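Local coordinates for teichoic acid biosynthesis protein F (Staphylococcus epidermidis, PDB 3L7I) that is a teichoic acid biosynthesis protein whose modelled part has the two-domain GT-B type of architecture, with one parallel sheet in each domain, at residues Tyr488-Phe493 against Met499-Ile504; Ile483-Asn486 against Ile492-Ser495. All blocks are in the same frame, centred on the assembly; numbering follows the deposited sequence.

Interaction 1 (Tyr488-Phe493 against Met499-Ile504); sequences YSTEIF and MDEERI
In the beta-alpha-beta unit formed by strand 481-484, helix 487-496 and strand 504-506, Thr490 and Phe493 of the helix pack on Ile504, the first residue of the returning strand. The backbones come close at two places, with CA atoms 7.1 Å apart for Thr490 and Ile504 and 6.4 Å apart for Phe493 and Met499, as expected where a chain leaves a helix and turns back beside it. Between them the segments bury 233 Å², chiefly through Thr490, Phe493 and Ile504.

Thr490 divides its two branches between different tasks. Its methyl lies anti to the backbone N, with OG1 on the N side (chi1 -58°), a rotation that turns the hydroxyl toward the ends of the two strands, where Ser484 OG is its main, probable hydrogen-bond partner and Asn486 O and Glu506 OE2 also lie within hydrogen-bonding range. The methyl CG2 then faces Ile504, whose CD1 lies 3.7 Å from it. Ile504 CG2 comes up beside the hydroxyl instead, 3.9 Å from Thr490 OG1, and Ile504 therefore straddles both branches. Its CD1 also reaches the root of the Phe493 side chain, 4.4 Å from CB, while the ring beyond leads away.

Met499 approaches through the root of its side chain: CB is 3.9 Å from Phe493 O, and the bent thioether turns off elsewhere. Before Ile504 the chain makes a 3-10 turn, held by Ile504 N to Glu501 O. The extended side chain of Glu501, with CG anti to the backbone N, reaches back to the helix and crosses the Thr490 side chain at about a right angle. Both Glu491 OE2 and Glu501 OE1 form salt bridges with Arg494 NH2, which probably offsets the like charges of the two acids, and Glu501 OE2 rests 3.7 Å from Thr490 CG2.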
loop_
_atom_site.group_PDB
_atom_site.type_symbol
_atom_site.label_atom_id
_atom_site.label_comp_id
_atom_site.label_asym_id
_atom_site.label_seq_id
_atom_site.Cartn_x
_atom_site.Cartn_y
_atom_site.Cartn_z
ATOM N N TYR A 488 -45.957 2.619 -31.294
ATOM C CA TYR A 488 -44.784 2.393 -32.136
ATOM C C TYR A 488 -43.483 2.597 -31.376
ATOM O O TYR A 488 -42.562 1.804 -31.490
ATOM C CB TYR A 488 -44.877 3.332 -33.326
ATOM C CG TYR A 488 -43.603 3.653 -34.069
ATOM C CD1 TYR A 488 -43.255 2.960 -35.218
ATOM C CD2 TYR A 488 -42.792 4.708 -33.667
ATOM C CE1 TYR A 488 -42.111 3.275 -35.914
ATOM C CE2 TYR A 488 -41.649 5.030 -34.357
ATOM C CZ TYR A 488 -41.316 4.317 -35.482
ATOM O OH TYR A 488 -40.174 4.642 -36.178
ATOM N N SER A 489 -43.409 3.655 -30.585
ATOM C CA SER A 489 -42.250 3.849 -29.725
ATOM C C SER A 489 -42.172 2.791 -28.626
ATOM O O SER A 489 -41.111 2.249 -28.373
ATOM C CB SER A 489 -42.231 5.262 -29.131
ATOM O OG SER A 489 -41.669 6.186 -30.045
ATOM N N THR A 490 -43.290 2.503 -27.971
ATOM C CA THR A 490 -43.314 1.436 -26.984
ATOM C C THR A 490 -42.782 0.127 -27.554
ATOM O O THR A 490 -41.964 -0.531 -26.933
ATOM C CB THR A 490 -44.732 1.154 -26.455
ATOM O OG1 THR A 490 -45.288 2.339 -25.872
ATOM C CG2 THR A 490 -44.696 0.038 -25.414
ATOM N N GLU A 491 -43.254 -0.260 -28.732
ATOM C CA GLU A 491 -42.904 -1.565 -29.283
ATOM C C GLU A 491 -41.409 -1.617 -29.585
ATOM O O GLU A 491 -40.751 -2.634 -29.349
ATOM C CB GLU A 491 -43.733 -1.859 -30.532
ATOM C CG GLU A 491 -44.393 -3.231 -30.515
ATOM C CD GLU A 491 -45.644 -3.295 -29.621
ATOM O OE1 GLU A 491 -46.764 -3.048 -30.137
ATOM O OE2 GLU A 491 -45.513 -3.612 -28.411
ATOM N N ILE A 492 -40.891 -0.502 -30.098
ATOM C CA ILE A 492 -39.475 -0.314 -30.364
ATOM C C ILE A 492 -38.685 -0.296 -29.065
ATOM O O ILE A 492 -37.588 -0.835 -29.005
ATOM C CB ILE A 492 -39.221 1.011 -31.099
ATOM C CG1 ILE A 492 -39.736 0.941 -32.530
ATOM C CG2 ILE A 492 -37.743 1.365 -31.120
ATOM C CD1 ILE A 492 -39.789 2.288 -33.207
ATOM N N PHE A 493 -39.220 0.326 -28.020
ATOM C CA PHE A 493 -38.454 0.440 -26.784
ATOM C C PHE A 493 -38.315 -0.903 -26.109
ATOM O O PHE A 493 -37.262 -1.214 -25.566
ATOM C CB PHE A 493 -39.057 1.452 -25.810
ATOM C CG PHE A 493 -38.913 2.866 -26.256
ATOM C CD1 PHE A 493 -37.977 3.204 -27.203
ATOM C CD2 PHE A 493 -39.710 3.861 -25.723
ATOM C CE1 PHE A 493 -37.856 4.495 -27.624
ATOM C CE2 PHE A 493 -39.593 5.157 -26.143
ATOM C CZ PHE A 493 -38.669 5.473 -27.100
ATOM N N MET A 499 -36.529 -3.315 -22.400
ATOM C CA MET A 499 -37.443 -2.806 -21.370
ATOM C C MET A 499 -38.662 -3.703 -21.193
ATOM O O MET A 499 -39.068 -4.392 -22.122
ATOM C CB MET A 499 -37.910 -1.391 -21.718
ATOM C CG MET A 499 -36.852 -0.327 -21.565
ATOM S SD MET A 499 -36.725 0.214 -19.855
ATOM C CE MET A 499 -38.435 0.062 -19.394
ATOM N N ASP A 500 -39.250 -3.698 -20.002
ATOM C CA ASP A 500 -40.531 -4.361 -19.811
ATOM C C ASP A 500 -41.612 -3.352 -20.148
ATOM O O ASP A 500 -41.433 -2.169 -19.898
ATOM C CB ASP A 500 -40.709 -4.812 -18.359
ATOM C CG ASP A 500 -39.560 -5.674 -17.859
ATOM O OD1 ASP A 500 -39.189 -6.655 -18.548
ATOM O OD2 ASP A 500 -39.043 -5.373 -16.758
ATOM N N GLU A 501 -42.731 -3.795 -20.710
ATOM C CA GLU A 501 -43.819 -2.864 -20.975
ATOM C C GLU A 501 -44.316 -2.312 -19.651
ATOM O O GLU A 501 -44.834 -1.202 -19.570
ATOM C CB GLU A 501 -44.956 -3.540 -21.740
ATOM C CG GLU A 501 -46.157 -2.622 -21.986
ATOM C CD GLU A 501 -46.966 -3.001 -23.227
ATOM O OE1 GLU A 501 -47.196 -4.216 -23.444
ATOM O OE2 GLU A 501 -47.373 -2.077 -23.980
ATOM N N GLU A 502 -44.124 -3.104 -18.609
ATOM C CA GLU A 502 -44.561 -2.759 -17.269
ATOM C C GLU A 502 -43.908 -1.479 -16.753
ATOM O O GLU A 502 -44.359 -0.902 -15.773
ATOM C CB GLU A 502 -44.253 -3.921 -16.324
ATOM C CG GLU A 502 -44.244 -5.297 -17.011
ATOM C CD GLU A 502 -44.950 -6.375 -16.183
ATOM O OE1 GLU A 502 -45.356 -6.077 -15.034
ATOM O OE2 GLU A 502 -45.111 -7.518 -16.676
ATOM N N ARG A 503 -42.846 -1.037 -17.413
ATOM C CA ARG A 503 -42.096 0.134 -16.961
ATOM C C ARG A 503 -42.299 1.363 -17.852
ATOM O O ARG A 503 -41.848 2.457 -17.533
ATOM C CB ARG A 503 -40.607 -0.197 -16.862
ATOM C CG ARG A 503 -40.149 -0.553 -15.481
ATOM C CD ARG A 503 -38.923 -1.406 -15.545
ATOM N NE ARG A 503 -38.147 -1.306 -14.315
ATOM C CZ ARG A 503 -37.497 -2.327 -13.749
ATOM N NH1 ARG A 503 -37.560 -3.546 -14.295
ATOM N NH2 ARG A 503 -36.798 -2.134 -12.626
ATOM N N ILE A 504 -42.982 1.168 -18.970
ATOM C CA ILE A 504 -43.235 2.233 -19.917
ATOM C C ILE A 504 -44.506 3.005 -19.570
ATOM O O ILE A 504 -45.559 2.406 -19.316
ATOM C CB ILE A 504 -43.356 1.649 -21.311
ATOM C CG1 ILE A 504 -41.988 1.127 -21.752
ATOM C CG2 ILE A 504 -43.889 2.691 -22.276
ATOM C CD1 ILE A 504 -42.041 0.095 -22.854
#

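Interaction 2 (Ile483-Asn486 against Ile492-Ser495); sequences ISPN and IFRS
The Phe493 ring reaches the backbone at the end of strand 481-484, its CE2 3.7 Å from Ile483 O. The CB of Phe493 points at the strand, and chi1 of -70° sets CG beside the backbone N and anti to the carbonyl carbon, carrying the ring from helix to strand. That one ring spans most of the separation, because the nearest CA atoms, those of Ser484 and Phe493, are 8.3 Å apart. Of the 89 Å² buried by the pair of segments, 49 Å² belongs to Phe493.

Three consecutive residues receive the ring, all obliquely. Ile483 contributes its carbonyl while its own side chain points away; Pro485 brings the ring carbon CD to 4.3 Å from Phe493 CE2; Ser484 OG stands 4.4 Å from Phe493 CD2. These distances describe van der Waals packing, with a polar hydroxyl and a carbonyl bordering the aromatic ring. The strongest polar partner of that hydroxyl is Thr490, on the helix, and not the ring.

Asn486 follows as the N-cap of the helix. Its OD1 accepts from Ser489 N, and ND2 bonds to Phe698 O near the C-terminal end of the model and to Thr446 OG1 in a loop, tying the cap to two other parts of the chain. Phe493 is flanked by Phe497, the two ring planes inclined at about 25°, and also touches Pro447, so the phenyl group is buried on several sides. The strand beneath it is internal to the parallel sheet: Ile483 bonds through its backbone to Gln441 of strand 438-441 and Ser484 to Leu505 of strand 504-506, with helix 487-496 packed across this part of the sheet.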
loop_
_atom_site.group_PDB
_atom_site.type_symbol
_atom_site.label_atom_id
_atom_site.label_comp_id
_atom_site.label_asym_id
_atom_site.label_seq_id
_atom_site.Cartn_x
_atom_site.Cartn_y
_atom_site.Cartn_z
ATOM N N ILE A 483 -40.675 6.995 -20.487
ATOM C CA ILE A 483 -41.817 7.641 -21.124
ATOM C C ILE A 483 -41.966 7.191 -22.568
ATOM O O ILE A 483 -40.966 7.000 -23.276
ATOM C CB ILE A 483 -41.693 9.151 -21.057
ATOM C CG1 ILE A 483 -41.835 9.617 -19.606
ATOM C CG2 ILE A 483 -42.746 9.814 -21.915
ATOM C CD1 ILE A 483 -42.117 11.092 -19.466
ATOM N N SER A 484 -43.206 7.010 -23.014
ATOM C CA SER A 484 -43.441 6.690 -24.419
ATOM C C SER A 484 -44.459 7.624 -25.068
ATOM O O SER A 484 -45.497 7.943 -24.465
ATOM C CB SER A 484 -43.894 5.239 -24.585
ATOM O OG SER A 484 -43.936 4.872 -25.953
ATOM N N PRO A 485 -44.161 8.065 -26.303
ATOM C CA PRO A 485 -44.986 8.964 -27.119
ATOM C C PRO A 485 -46.104 8.240 -27.886
ATOM O O PRO A 485 -47.120 8.869 -28.207
ATOM C CB PRO A 485 -43.987 9.561 -28.120
ATOM C CG PRO A 485 -42.654 9.148 -27.666
ATOM C CD PRO A 485 -42.831 7.882 -26.890
ATOM N N ASN A 486 -45.918 6.952 -28.176
ATOM C CA ASN A 486 -46.856 6.188 -29.007
ATOM C C ASN A 486 -46.596 4.680 -28.951
ATOM O O ASN A 486 -45.546 4.247 -28.495
ATOM C CB ASN A 486 -46.807 6.681 -30.460
ATOM C CG ASN A 486 -45.427 7.175 -30.858
ATOM O OD1 ASN A 486 -44.501 6.388 -31.074
ATOM N ND2 ASN A 486 -45.279 8.489 -30.944
ATOM N N ILE A 492 -40.891 -0.502 -30.098
ATOM C CA ILE A 492 -39.475 -0.314 -30.364
ATOM C C ILE A 492 -38.685 -0.296 -29.065
ATOM O O ILE A 492 -37.588 -0.835 -29.005
ATOM C CB ILE A 492 -39.221 1.011 -31.099
ATOM C CG1 ILE A 492 -39.736 0.941 -32.530
ATOM C CG2 ILE A 492 -37.743 1.365 -31.120
ATOM C CD1 ILE A 492 -39.789 2.288 -33.207
ATOM N N PHE A 493 -39.220 0.326 -28.020
ATOM C CA PHE A 493 -38.454 0.440 -26.784
ATOM C C PHE A 493 -38.315 -0.903 -26.109
ATOM O O PHE A 493 -37.262 -1.214 -25.566
ATOM C CB PHE A 493 -39.057 1.452 -25.810
ATOM C CG PHE A 493 -38.913 2.866 -26.256
ATOM C CD1 PHE A 493 -37.977 3.204 -27.203
ATOM C CD2 PHE A 493 -39.710 3.861 -25.723
ATOM C CE1 PHE A 493 -37.856 4.495 -27.624
ATOM C CE2 PHE A 493 -39.593 5.157 -26.143
ATOM C CZ PHE A 493 -38.669 5.473 -27.100
ATOM N N ARG A 494 -39.387 -1.684 -26.139
ATOM C CA ARG A 494 -39.398 -3.005 -25.544
ATOM C C ARG A 494 -38.269 -3.881 -26.107
ATOM O O ARG A 494 -37.770 -4.775 -25.435
ATOM C CB ARG A 494 -40.775 -3.639 -25.741
ATOM C CG ARG A 494 -40.787 -5.141 -25.617
ATOM C CD ARG A 494 -42.003 -5.615 -24.857
ATOM N NE ARG A 494 -43.246 -5.132 -25.451
ATOM C CZ ARG A 494 -44.453 -5.460 -24.998
ATOM N NH1 ARG A 494 -44.566 -6.263 -23.945
ATOM N NH2 ARG A 494 -45.541 -4.985 -25.590
ATOM N N SER A 495 -37.849 -3.598 -27.332
ATOM C CA SER A 495 -36.750 -4.310 -27.974
ATOM C C SER A 495 -35.397 -3.578 -27.888
ATOM O O SER A 495 -34.381 -4.166 -27.516
ATOM C CB SER A 495 -37.105 -4.550 -29.455
ATOM O OG SER A 495 -35.950 -4.759 -30.268
#

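How the interactions relate
Interactions 1 and 2 have centres about 4 Å apart and share Ile492 and Phe493 on helix 487-496. In chain order come 483-486, 488-493, 492-495 and 499-504, so interaction 2 joins the helix to the strand that precedes it and interaction 1 joins it to the loop and strand that follow. The parallel strands 481-484 and 504-506 are neighbours in the seven-stranded sheet, and the contacts meet directly, the side chains of Ile504 and Ser484 packing together. The Arg494 to Glu501 salt bridge is a second link between them. The helix is thus fixed against both strands it connects, one crossover of a Rossmann-like domain.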